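Local atomic coordinates of acetyl-CoA hydrolase/transferase family protein (Porphyromonas gingivalis, PDB entry 2NVV), a protein that probably hydrolyses acetyl-CoA or transfers its coenzyme A to another carboxylate, through a glutamyl-CoA thioester intermediate, and binds zinc. Residues His417-Ile422 with Ala429-Lys434; Asp357-Ile362 with Gly466-Asn471; Asp381-Arg384 with Val388-Phe391; Gly377-Phe382 with His412-His417; Val240-Met243 with Arg247-Lys250. All coordinates share one frame; numbering follows the deposited sequence.

Contact 1 (His417-Ile422 with Ala429-Lys434); sequences HSVKVI and ADLRGK. With ZN (zinc ion), chain G.
Lys420 and Ile422 pair with Leu431 and Ala429 through three backbone hydrogen bonds. Leu431 N gives its hydrogen to Lys420 O over 2.8 Å, and Ala429 N reaches Ile422 O at the same distance. The return bond, Ile422 N to Ala429 O, measures 3.1 Å. Beside this ladder Arg432 grips Asp430 side-on with NE and NH1, one nitrogen to each carboxylate oxygen. Arg432 NH1 lies 2.6 Å from Asp430 OD2, while NE meets the syn lone pair of OD1. Arg432 N also donates to OD1, closing an Asx turn that runs into the type II turn Leu431-Lys434. Glu242 is a second carboxylate partner of NH1.

The pairing belongs to the antiparallel hairpin of strands 421-424 and 427-430, with 427-430 an edge strand of the five-stranded mixed sheet within this chain. Val421 and Asp430 form the non-hydrogen-bonded pair, Ile422 and Ala429 the hydrogen-bonded one.

Leu431 carries the apolar packing: its CD2 lies 3.8 Å from Ile422 CD1 and 4.1 Å from Val419 CG1, the valine running alongside it. Lys420 crosses Arg432 at about a right angle, their aliphatic parts touching, and its NZ bonds to His417 O. His417 NE2 coordinates a zinc ion at 2.1 Å, together with Glu416 and with His411 and Asp413 of the second subunit.

Contact 2 (Asp357-Ile362 with Gly466-Asn471); sequences DIFGNI and GQTPQN
Phe359 presents one ring face squarely to Thr468. Thr468 CG2 stands 4.1 Å from the centroid of the Phe359 ring and only 3° off the ring normal, a CH-pi contact beside the zinc-binding loop of Glu416. Ile358 CG1 lies on the opposite face, offset toward the rim, so the aromatic plane is sandwiched between aliphatic groups. Gln470 comes in at the edge, its NE2 3.7 Å from Phe359 CD1 and near the ring plane. The two side chains slide past each other in opposite directions, with amide and ring planes 58° apart. A bend at chi2 (-73°) folds the glutamine back alongside the phenyl group; its amide is fixed by Tyr459 OH on OE1 and Pro407 O on NE2. Pro469 approaches obliquely, CD 3.5 Å from Phe359 CE2.

The phenylalanine sits in the type I turn Asp357-Gly360. There Asp357 OD1 takes hydrogens from Phe359 N (2.9 Å), which makes an Asx turn, and from both Asn361 N and Asn361 ND2.

This turn links strands 355-357 and 362-367, while 466-471 runs between helices 453-459 and 477-484. Helix 436-446 packs on both segments, through Pro436 against Phe359 and Arg437 against Pro469.

Contact 3 (Asp381-Arg384 with Val388-Phe391); sequences DFTR and VSIF
The phenyl ring of Phe391 meets Thr383 obliquely at its CE2 and CZ corner, where the threonine side chain crosses it at about a right angle. The same ring also meets the imidazole of His414, with planes at about 45°.

The contact is part of a beta-alpha-beta crossover in the alpha/beta fold. Helix 379-385 precedes strand 389-392, which lies parallel to and next to strand 348-352 in the five-stranded mixed sheet; strands of a smaller sheet are inserted in the connection. The short turn after the helix brings Thr383 within 5.0 Å of Ser389, CA to CA.

Both branches of Thr383 face the corner of the Phe391 ring, OG1 toward CZ and CG2 toward CE2. The methyl reaches the strand backbone side as well, Thr383 CG2 lying 3.6 Å from Ser389 CB. With OG1 beside the backbone N (chi1 -60°), the hydroxyl also hydrogen-bonds to Ser379 O, one turn earlier in the helix. No hydrogen bond crosses between the two segments, so this buried junction is held by van der Waals packing. Along the strand the side chains alternate: Ser389 starts out toward the helix, Val388 and Ile390 away from it.

Ser389 has its polar partners in the loop leading into strand 421-424: OG is hydrogen-bonded to Ser418 O and to Lys420 N, which ties the strand to the chain beyond the zinc ligand His417. Ser389 CB meanwhile rests 3.5 Å from Thr383 O.

Contact 4 (Gly377-Phe382 with His412-His417); sequences GGSGDF and HDHSEH. With ZN (zinc ion), chain G; ZN (zinc ion), chain H.
Ser379 turns its hydroxyl between its own backbone N and carbonyl carbon (chi1 61°), and His414 sets its ring beside the backbone N (chi1 -51°), which brings OG and NE2 together. The hydrogen bond from His414 NE2 to Ser379 OG spans 2.9 Å but is weak, being bent to 123° at the hydrogen. Both Ser379 OG and Gly380 N lie at the edge of the imidazole, near its plane. The stronger partner of OG is Ile376 O, just ahead of the helix that Gly378 N-caps. Gly378 is a predicted CoA-binding residue, and the predicted catalytic Glu284 is nearby.

In 412-417, metal ligands flank His414. Asp413 OD1 coordinates one zinc ion at 2.5 Å, while Glu416 OE1 binds a second at the same distance. Glu416 CG lies over one face of the His417 ring, an aliphatic group against an imidazole, and both residues bind this zinc. Asp413 and His414 share Ile362 of strand 362-367 as their partner, a classic bulge.

Each zinc also draws ligands from the second subunit. A single weak bond thus joins the helix start, probably used for CoA, to the loop whose zinc ions bridge the subunits.

Contact 5 (Val240-Met243 with Arg247-Lys250); sequences VSEM and RIPK
Helix 226-245 ends here, and the chain doubles back over its last turn on the way to strand 255-257. Arg247 N donates to Glu242 O over 2.9 Å, a backbone bond that reaches five residues back and so takes up a carbonyl at the helix end. The same two residues also join through their side chains. Arg247 NH2 forms a salt bridge with the Glu242 carboxylate and lies near both of its oxygens; OE2 is at the guanidinium edge near its plane, although the two flat groups are turned 53° apart. The glutamate bends at chi2 (-57°), which curls its carboxylate round to the arginine. With Arg432 on OE1, this buried carboxylate serves two arginines.

Ile248 covers the next stretch of helix. Its CD1 sits 3.5 Å from Glu242 CB, and its CB lies 3.7 Å from Met243 CG, the two side chains crossing at a slant. At the backbone, Met243 CA makes a CA-H...O contact with Ile248 O at 3.4 Å. Met243 is a selenomethionine; beyond CG it bends at chi3, leaving SE 3.6 Å from Lys250 O. The chain of Lys250 folds back to the helix end, where NZ donates to Met243 O over 3.1 Å. A second carbonyl of the last turn thereby gains a partner, this time a charged one.

The arrangement is that of a helix C-terminus closed by a backbone bond from residue i to i-5, with a lysine on a carbonyl of the last turn and Ile248 folded back on that turn.

Along the chain contact 5 comes first, closing helix 226-245; the segments of contacts 4, 3 and 1 all fall between the two halves of contact 2. Contacts 3 and 4 share helix 379-385 and have centres about 7 Å apart. Contact 3 adjoins contact 1 in the five-stranded sheet, where strands 389-392 and 421-424 are neighbours. Contact 4 shares His417 and a zinc ion with contact 1. Contact 2, centred about 13 Å from contact 1, borders the same zinc loop. Contact 5 reaches contact 1 through the Glu242-Arg432 salt bridge but lies about 29 Å from contact 2, centre to centre. All five touch the second subunit, placing this zinc-bearing region at the dimer interface.

Contact 1 (His417-Ile422 with Ala429-Lys434)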
# COMPACT_ATOMS: atom_id res chain seq x y z
N HIS A 417 2.57 8.80 2.83
CA HIS A 417 2.71 8.60 1.39
C HIS A 417 1.43 8.12 0.73
O HIS A 417 1.32 8.11 -0.49
CB HIS A 417 3.80 7.56 1.12
CG HIS A 417 5.09 7.85 1.82
ND1 HIS A 417 5.91 8.90 1.48
CD2 HIS A 417 5.67 7.25 2.89
CE1 HIS A 417 6.93 8.95 2.31
NE2 HIS A 417 6.81 7.96 3.18
N SER A 418 0.45 7.74 1.54
CA SER A 418 -0.80 7.24 1.00
C SER A 418 -2.01 8.10 1.30
O SER A 418 -2.96 8.11 0.53
CB SER A 418 -1.05 5.82 1.53
OG SER A 418 -0.04 4.92 1.11
N VAL A 419 -1.97 8.82 2.41
CA VAL A 419 -3.09 9.68 2.79
C VAL A 419 -2.98 11.03 2.06
O VAL A 419 -2.04 11.80 2.28
CB VAL A 419 -3.10 9.91 4.31
CG1 VAL A 419 -4.36 10.62 4.71
CG2 VAL A 419 -2.98 8.57 5.03
N LYS A 420 -3.96 11.32 1.21
CA LYS A 420 -3.95 12.56 0.43
C LYS A 420 -4.77 13.70 1.01
O LYS A 420 -4.39 14.87 0.89
CB LYS A 420 -4.43 12.28 -0.99
CG LYS A 420 -3.70 11.13 -1.67
CD LYS A 420 -2.19 11.32 -1.65
CE LYS A 420 -1.47 10.15 -2.29
NZ LYS A 420 -0.00 10.38 -2.30
N VAL A 421 -5.91 13.38 1.62
CA VAL A 421 -6.78 14.40 2.19
C VAL A 421 -7.43 13.95 3.49
O VAL A 421 -7.80 12.79 3.64
CB VAL A 421 -7.90 14.75 1.21
CG1 VAL A 421 -8.74 15.88 1.76
CG2 VAL A 421 -7.32 15.10 -0.15
N ILE A 422 -7.55 14.89 4.43
CA ILE A 422 -8.18 14.61 5.72
C ILE A 422 -9.29 15.64 5.94
O ILE A 422 -9.12 16.83 5.65
CB ILE A 422 -7.17 14.69 6.88
CG1 ILE A 422 -6.04 13.69 6.66
CG2 ILE A 422 -7.86 14.38 8.19
CD1 ILE A 422 -4.99 13.70 7.75
N ALA A 429 -8.12 19.29 4.88
CA ALA A 429 -6.68 19.48 4.76
C ALA A 429 -6.15 18.68 3.59
O ALA A 429 -6.00 17.47 3.68
CB ALA A 429 -5.98 19.06 6.05
N ASP A 430 -5.89 19.36 2.48
CA ASP A 430 -5.35 18.70 1.30
C ASP A 430 -3.86 18.57 1.55
O ASP A 430 -3.13 19.57 1.60
CB ASP A 430 -5.61 19.55 0.06
CG ASP A 430 -5.48 18.75 -1.22
OD1 ASP A 430 -4.63 17.84 -1.26
OD2 ASP A 430 -6.22 19.05 -2.17
N LEU A 431 -3.40 17.34 1.69
CA LEU A 431 -2.01 17.06 1.99
C LEU A 431 -1.07 16.95 0.80
O LEU A 431 0.15 16.92 0.97
CB LEU A 431 -1.94 15.76 2.81
CG LEU A 431 -2.24 15.79 4.31
CD1 LEU A 431 -3.26 16.85 4.65
CD2 LEU A 431 -2.70 14.42 4.75
N ARG A 432 -1.63 16.91 -0.40
CA ARG A 432 -0.82 16.77 -1.61
C ARG A 432 0.17 17.90 -1.87
O ARG A 432 -0.15 19.07 -1.73
CB ARG A 432 -1.72 16.58 -2.84
CG ARG A 432 -2.41 15.22 -2.88
CD ARG A 432 -3.51 15.19 -3.91
NE ARG A 432 -4.56 16.16 -3.59
CZ ARG A 432 -5.65 16.34 -4.33
NH1 ARG A 432 -6.54 17.24 -3.95
NH2 ARG A 432 -5.86 15.63 -5.43
N GLY A 433 1.39 17.51 -2.23
CA GLY A 433 2.42 18.49 -2.52
C GLY A 433 3.02 19.17 -1.32
O GLY A 433 3.72 20.17 -1.46
N LYS A 434 2.79 18.62 -0.13
CA LYS A 434 3.31 19.22 1.09
C LYS A 434 4.26 18.32 1.86
O LYS A 434 4.10 17.10 1.87
CB LYS A 434 2.15 19.63 2.00
CG LYS A 434 1.42 20.84 1.50
CD LYS A 434 0.12 21.08 2.23
CE LYS A 434 -0.53 22.37 1.72
NZ LYS A 434 -1.91 22.57 2.23
ZN ZN G . 7.67 7.99 5.06
O HOH W 1 5.76 6.97 6.11

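Contact 2 (Asp357-Ile362 with Gly466-Asn471)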
# COMPACT_ATOMS: atom_id res chain seq x y z
N ASP A 357 -2.47 11.80 12.84
CA ASP A 357 -1.48 12.71 13.41
C ASP A 357 -1.21 13.84 12.44
O ASP A 357 -1.59 13.78 11.27
CB ASP A 357 -0.18 11.99 13.81
CG ASP A 357 0.54 11.35 12.64
OD1 ASP A 357 0.58 11.95 11.55
OD2 ASP A 357 1.08 10.24 12.82
N ILE A 358 -0.56 14.88 12.93
CA ILE A 358 -0.26 16.07 12.14
C ILE A 358 0.60 15.87 10.89
O ILE A 358 0.81 16.82 10.13
CB ILE A 358 0.38 17.16 13.05
CG1 ILE A 358 1.55 16.57 13.85
CG2 ILE A 358 -0.68 17.71 14.02
CD1 ILE A 358 2.25 17.56 14.78
N PHE A 359 1.08 14.66 10.66
CA PHE A 359 1.89 14.43 9.48
C PHE A 359 1.18 13.60 8.42
O PHE A 359 1.78 13.20 7.41
CB PHE A 359 3.22 13.79 9.88
CG PHE A 359 4.02 14.66 10.80
CD1 PHE A 359 4.16 14.34 12.14
CD2 PHE A 359 4.58 15.85 10.33
CE1 PHE A 359 4.84 15.20 13.02
CE2 PHE A 359 5.25 16.72 11.19
CZ PHE A 359 5.38 16.39 12.54
N GLY A 360 -0.12 13.37 8.63
CA GLY A 360 -0.92 12.63 7.67
C GLY A 360 -0.99 11.13 7.82
O GLY A 360 -1.45 10.44 6.90
N ASN A 361 -0.55 10.60 8.95
CA ASN A 361 -0.58 9.17 9.18
C ASN A 361 -1.90 8.83 9.85
O ASN A 361 -2.37 9.59 10.70
CB ASN A 361 0.60 8.76 10.05
CG ASN A 361 1.93 9.13 9.42
OD1 ASN A 361 2.39 8.45 8.51
ND2 ASN A 361 2.52 10.22 9.88
N ILE A 362 -2.48 7.69 9.48
CA ILE A 362 -3.77 7.28 10.03
C ILE A 362 -3.76 5.94 10.76
O ILE A 362 -3.11 4.98 10.34
CB ILE A 362 -4.87 7.24 8.90
CG1 ILE A 362 -5.47 8.64 8.69
CG2 ILE A 362 -6.01 6.30 9.28
CD1 ILE A 362 -4.54 9.65 8.15
N GLY A 466 15.25 18.11 11.55
CA GLY A 466 15.02 17.09 10.54
C GLY A 466 13.76 17.24 9.71
O GLY A 466 12.94 18.12 9.95
N GLN A 467 13.65 16.38 8.71
CA GLN A 467 12.50 16.34 7.80
C GLN A 467 11.19 16.23 8.59
O GLN A 467 10.23 16.95 8.31
CB GLN A 467 12.67 15.13 6.87
CG GLN A 467 11.43 14.70 6.11
CD GLN A 467 11.07 15.61 4.95
OE1 GLN A 467 10.15 15.32 4.19
NE2 GLN A 467 11.78 16.72 4.82
N THR A 468 11.15 15.35 9.58
CA THR A 468 9.94 15.15 10.39
C THR A 468 10.22 15.51 11.86
O THR A 468 11.00 14.84 12.54
CB THR A 468 9.46 13.68 10.29
OG1 THR A 468 9.25 13.34 8.91
CG2 THR A 468 8.16 13.49 11.06
N PRO A 469 9.57 16.59 12.35
CA PRO A 469 9.69 17.10 13.72
C PRO A 469 9.07 16.25 14.83
O PRO A 469 8.40 16.80 15.71
CB PRO A 469 9.01 18.48 13.64
CG PRO A 469 8.95 18.79 12.18
CD PRO A 469 8.69 17.46 11.55
N GLN A 470 9.28 14.94 14.80
CA GLN A 470 8.74 14.08 15.86
C GLN A 470 9.68 14.09 17.06
O GLN A 470 10.89 13.91 16.92
CB GLN A 470 8.55 12.64 15.35
CG GLN A 470 7.32 12.45 14.48
CD GLN A 470 6.03 12.49 15.27
OE1 GLN A 470 5.94 13.10 16.33
NE2 GLN A 470 5.00 11.85 14.75
N ASN A 471 9.13 14.30 18.25
CA ASN A 471 9.93 14.32 19.46
C ASN A 471 9.71 13.02 20.22
O ASN A 471 8.76 12.87 20.99
CB ASN A 471 9.53 15.51 20.32
CG ASN A 471 10.48 15.74 21.46
OD1 ASN A 471 10.82 14.80 22.18
ND2 ASN A 471 10.91 16.98 21.64

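Contact 3 (Asp381-Arg384 with Val388-Phe391)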
# COMPACT_ATOMS: atom_id res chain seq x y z
N ASP A 381 -6.35 -1.37 0.74
CA ASP A 381 -6.53 -1.69 -0.68
C ASP A 381 -7.00 -0.45 -1.44
O ASP A 381 -6.51 -0.16 -2.53
CB ASP A 381 -7.59 -2.79 -0.86
CG ASP A 381 -7.16 -4.14 -0.30
OD1 ASP A 381 -6.07 -4.64 -0.65
OD2 ASP A 381 -7.93 -4.73 0.49
N PHE A 382 -7.95 0.27 -0.86
CA PHE A 382 -8.51 1.45 -1.47
C PHE A 382 -7.62 2.69 -1.36
O PHE A 382 -7.12 3.21 -2.37
CB PHE A 382 -9.87 1.72 -0.86
CG PHE A 382 -10.93 0.76 -1.33
CD1 PHE A 382 -11.45 0.85 -2.62
CD2 PHE A 382 -11.38 -0.26 -0.50
CE1 PHE A 382 -12.40 -0.05 -3.06
CE2 PHE A 382 -12.33 -1.17 -0.94
CZ PHE A 382 -12.84 -1.06 -2.22
N THR A 383 -7.42 3.17 -0.14
CA THR A 383 -6.58 4.35 0.11
C THR A 383 -5.31 4.39 -0.74
O THR A 383 -5.04 5.37 -1.44
CB THR A 383 -6.14 4.43 1.58
OG1 THR A 383 -7.29 4.52 2.43
CG2 THR A 383 -5.27 5.63 1.81
N ARG A 384 -4.53 3.31 -0.65
CA ARG A 384 -3.28 3.20 -1.38
C ARG A 384 -3.38 3.42 -2.89
O ARG A 384 -2.52 4.08 -3.47
CB ARG A 384 -2.63 1.85 -1.10
CG ARG A 384 -1.39 1.58 -1.94
CD ARG A 384 -0.26 2.54 -1.62
NE ARG A 384 0.49 2.12 -0.43
CZ ARG A 384 1.45 1.19 -0.44
NH1 ARG A 384 2.08 0.87 0.68
NH2 ARG A 384 1.80 0.62 -1.58
N VAL A 388 -7.75 9.76 -5.39
CA VAL A 388 -7.47 10.69 -4.30
C VAL A 388 -8.01 9.99 -3.07
O VAL A 388 -9.18 9.59 -3.06
CB VAL A 388 -8.21 12.04 -4.43
CG1 VAL A 388 -7.57 13.07 -3.50
CG2 VAL A 388 -8.19 12.54 -5.84
N SER A 389 -7.20 9.82 -2.04
CA SER A 389 -7.68 9.14 -0.84
C SER A 389 -8.08 10.16 0.21
O SER A 389 -7.34 11.10 0.49
CB SER A 389 -6.61 8.21 -0.26
OG SER A 389 -5.52 8.96 0.24
N ILE A 390 -9.26 9.96 0.79
CA ILE A 390 -9.78 10.86 1.80
C ILE A 390 -10.07 10.14 3.12
O ILE A 390 -10.55 9.01 3.14
CB ILE A 390 -11.09 11.52 1.33
CG1 ILE A 390 -10.87 12.24 -0.00
CG2 ILE A 390 -11.61 12.48 2.40
CD1 ILE A 390 -12.15 12.69 -0.67
N PHE A 391 -9.76 10.81 4.22
CA PHE A 391 -10.02 10.24 5.52
C PHE A 391 -10.83 11.25 6.32
O PHE A 391 -10.49 12.44 6.40
CB PHE A 391 -8.71 9.91 6.22
CG PHE A 391 -8.17 8.56 5.85
CD1 PHE A 391 -8.69 7.41 6.44
CD2 PHE A 391 -7.16 8.44 4.90
CE1 PHE A 391 -8.22 6.14 6.09
CE2 PHE A 391 -6.68 7.18 4.53
CZ PHE A 391 -7.21 6.02 5.13

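Contact 4 (Gly377-Phe382 with His412-His417)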
# COMPACT_ATOMS: atom_id res chain seq x y z
N GLY A 377 -9.15 -3.90 7.36
CA GLY A 377 -10.17 -4.06 6.34
C GLY A 377 -9.66 -3.80 4.94
O GLY A 377 -8.58 -4.24 4.57
N GLY A 378 -10.46 -3.09 4.15
CA GLY A 378 -10.06 -2.76 2.79
C GLY A 378 -9.61 -1.32 2.67
O GLY A 378 -9.42 -0.83 1.57
N SER A 379 -9.43 -0.63 3.80
CA SER A 379 -9.00 0.76 3.77
C SER A 379 -7.64 0.90 3.11
O SER A 379 -7.36 1.92 2.48
CB SER A 379 -8.97 1.35 5.17
OG SER A 379 -8.06 0.66 6.00
N GLY A 380 -6.79 -0.11 3.26
CA GLY A 380 -5.48 -0.08 2.64
C GLY A 380 -5.60 -0.34 1.14
O GLY A 380 -5.00 0.39 0.34
N ASP A 381 -6.35 -1.37 0.74
CA ASP A 381 -6.53 -1.69 -0.68
C ASP A 381 -7.00 -0.45 -1.44
O ASP A 381 -6.51 -0.16 -2.53
CB ASP A 381 -7.59 -2.79 -0.86
CG ASP A 381 -7.16 -4.14 -0.30
OD1 ASP A 381 -6.07 -4.64 -0.65
OD2 ASP A 381 -7.93 -4.73 0.49
N PHE A 382 -7.95 0.27 -0.86
CA PHE A 382 -8.51 1.45 -1.47
C PHE A 382 -7.62 2.69 -1.36
O PHE A 382 -7.12 3.21 -2.37
CB PHE A 382 -9.87 1.72 -0.86
CG PHE A 382 -10.93 0.76 -1.33
CD1 PHE A 382 -11.45 0.85 -2.62
CD2 PHE A 382 -11.38 -0.26 -0.50
CE1 PHE A 382 -12.40 -0.05 -3.06
CE2 PHE A 382 -12.33 -1.17 -0.94
CZ PHE A 382 -12.84 -1.06 -2.22
N HIS A 412 0.16 2.76 13.30
CA HIS A 412 0.12 3.18 11.91
C HIS A 412 -0.50 2.16 10.96
O HIS A 412 0.00 1.05 10.80
CB HIS A 412 1.53 3.51 11.41
CG HIS A 412 2.18 4.67 12.11
ND1 HIS A 412 2.60 5.80 11.44
CD2 HIS A 412 2.49 4.87 13.41
CE1 HIS A 412 3.14 6.65 12.30
NE2 HIS A 412 3.09 6.10 13.50
N ASP A 413 -1.60 2.55 10.32
CA ASP A 413 -2.27 1.71 9.35
C ASP A 413 -2.08 2.28 7.94
O ASP A 413 -1.98 1.53 6.97
CB ASP A 413 -3.75 1.58 9.68
CG ASP A 413 -4.00 0.61 10.81
OD1 ASP A 413 -3.44 -0.50 10.75
OD2 ASP A 413 -4.75 0.95 11.75
N HIS A 414 -2.03 3.61 7.84
CA HIS A 414 -1.82 4.28 6.56
C HIS A 414 -0.76 5.35 6.74
O HIS A 414 -0.79 6.08 7.72
CB HIS A 414 -3.13 4.87 6.05
CG HIS A 414 -4.26 3.89 6.05
ND1 HIS A 414 -5.07 3.68 7.15
CD2 HIS A 414 -4.65 2.98 5.13
CE1 HIS A 414 -5.90 2.69 6.90
NE2 HIS A 414 -5.67 2.24 5.68
N SER A 415 0.18 5.44 5.81
CA SER A 415 1.27 6.40 5.92
C SER A 415 1.10 7.71 5.14
O SER A 415 0.24 7.83 4.26
CB SER A 415 2.58 5.76 5.49
OG SER A 415 2.72 5.80 4.08
N GLU A 416 1.96 8.67 5.48
CA GLU A 416 1.99 9.98 4.86
C GLU A 416 2.04 9.91 3.34
O GLU A 416 1.60 10.82 2.65
CB GLU A 416 3.22 10.75 5.36
CG GLU A 416 4.54 10.00 5.18
CD GLU A 416 5.75 10.87 5.49
OE1 GLU A 416 6.88 10.34 5.60
OE2 GLU A 416 5.57 12.10 5.63
N HIS A 417 2.57 8.80 2.83
CA HIS A 417 2.71 8.60 1.39
C HIS A 417 1.43 8.12 0.73
O HIS A 417 1.32 8.11 -0.49
CB HIS A 417 3.80 7.56 1.12
CG HIS A 417 5.09 7.85 1.82
ND1 HIS A 417 5.91 8.90 1.48
CD2 HIS A 417 5.67 7.25 2.89
CE1 HIS A 417 6.93 8.95 2.31
NE2 HIS A 417 6.81 7.96 3.18
ZN ZN G . 7.67 7.99 5.06
ZN ZN H . -2.23 -2.45 11.70
O HOH W 1 5.76 6.97 6.11
O HOH W 2 -0.60 -1.65 10.51
O HOH W 3 -4.24 -3.20 12.76

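Contact 5 (Val240-Met243 with Arg247-Lys250)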
# COMPACT_ATOMS: atom_id res chain seq x y z
N VAL A 240 -16.74 18.66 -5.41
CA VAL A 240 -17.20 19.49 -6.53
C VAL A 240 -16.13 20.55 -6.80
O VAL A 240 -15.86 20.92 -7.94
CB VAL A 240 -18.56 20.22 -6.25
CG1 VAL A 240 -19.54 19.27 -5.59
CG2 VAL A 240 -18.35 21.43 -5.38
N SER A 241 -15.51 21.02 -5.73
CA SER A 241 -14.49 22.04 -5.82
C SER A 241 -13.28 21.56 -6.59
O SER A 241 -12.63 22.34 -7.30
CB SER A 241 -14.10 22.47 -4.42
OG SER A 241 -12.97 23.30 -4.46
N GLU A 242 -12.97 20.28 -6.44
CA GLU A 242 -11.83 19.67 -7.12
C GLU A 242 -12.10 19.50 -8.59
O GLU A 242 -11.20 19.67 -9.41
CB GLU A 242 -11.52 18.30 -6.50
CG GLU A 242 -10.85 18.39 -5.14
CD GLU A 242 -9.56 19.19 -5.20
OE1 GLU A 242 -8.58 18.70 -5.80
OE2 GLU A 242 -9.55 20.32 -4.66
N MSE A 243 -13.34 19.17 -8.93
CA MSE A 243 -13.71 18.99 -10.34
C MSE A 243 -13.56 20.30 -11.10
O MSE A 243 -13.04 20.31 -12.22
CB MSE A 243 -15.14 18.50 -10.48
CG MSE A 243 -15.37 17.09 -9.99
SE MSE A 243 -17.10 16.47 -10.54
CE MSE A 243 -18.20 17.18 -9.15
N ARG A 247 -8.93 18.94 -11.02
CA ARG A 247 -8.22 17.82 -10.41
C ARG A 247 -9.01 16.52 -10.37
O ARG A 247 -8.53 15.51 -9.88
CB ARG A 247 -7.75 18.22 -9.01
CG ARG A 247 -6.42 18.97 -9.02
CD ARG A 247 -6.13 19.63 -7.70
NE ARG A 247 -6.35 21.07 -7.79
CZ ARG A 247 -6.99 21.79 -6.87
NH1 ARG A 247 -7.15 23.10 -7.04
NH2 ARG A 247 -7.49 21.20 -5.79
N ILE A 248 -10.23 16.56 -10.88
CA ILE A 248 -11.09 15.40 -10.97
C ILE A 248 -11.89 15.63 -12.24
O ILE A 248 -12.41 16.73 -12.46
CB ILE A 248 -12.09 15.29 -9.79
CG1 ILE A 248 -11.34 15.17 -8.47
CG2 ILE A 248 -12.99 14.05 -9.99
CD1 ILE A 248 -12.25 14.98 -7.29
N PRO A 249 -11.98 14.61 -13.11
CA PRO A 249 -12.74 14.78 -14.36
C PRO A 249 -14.17 15.23 -14.11
O PRO A 249 -14.82 14.77 -13.17
CB PRO A 249 -12.64 13.41 -15.04
CG PRO A 249 -12.17 12.48 -13.96
CD PRO A 249 -11.29 13.31 -13.08
N LYS A 250 -14.64 16.15 -14.95
CA LYS A 250 -15.98 16.72 -14.86
C LYS A 250 -17.13 15.75 -14.67
O LYS A 250 -18.11 16.08 -14.02
CB LYS A 250 -16.25 17.60 -16.08
CG LYS A 250 -16.09 19.10 -15.82
CD LYS A 250 -14.68 19.47 -15.34
CE LYS A 250 -14.55 20.97 -15.23
NZ LYS A 250 -13.14 21.42 -15.06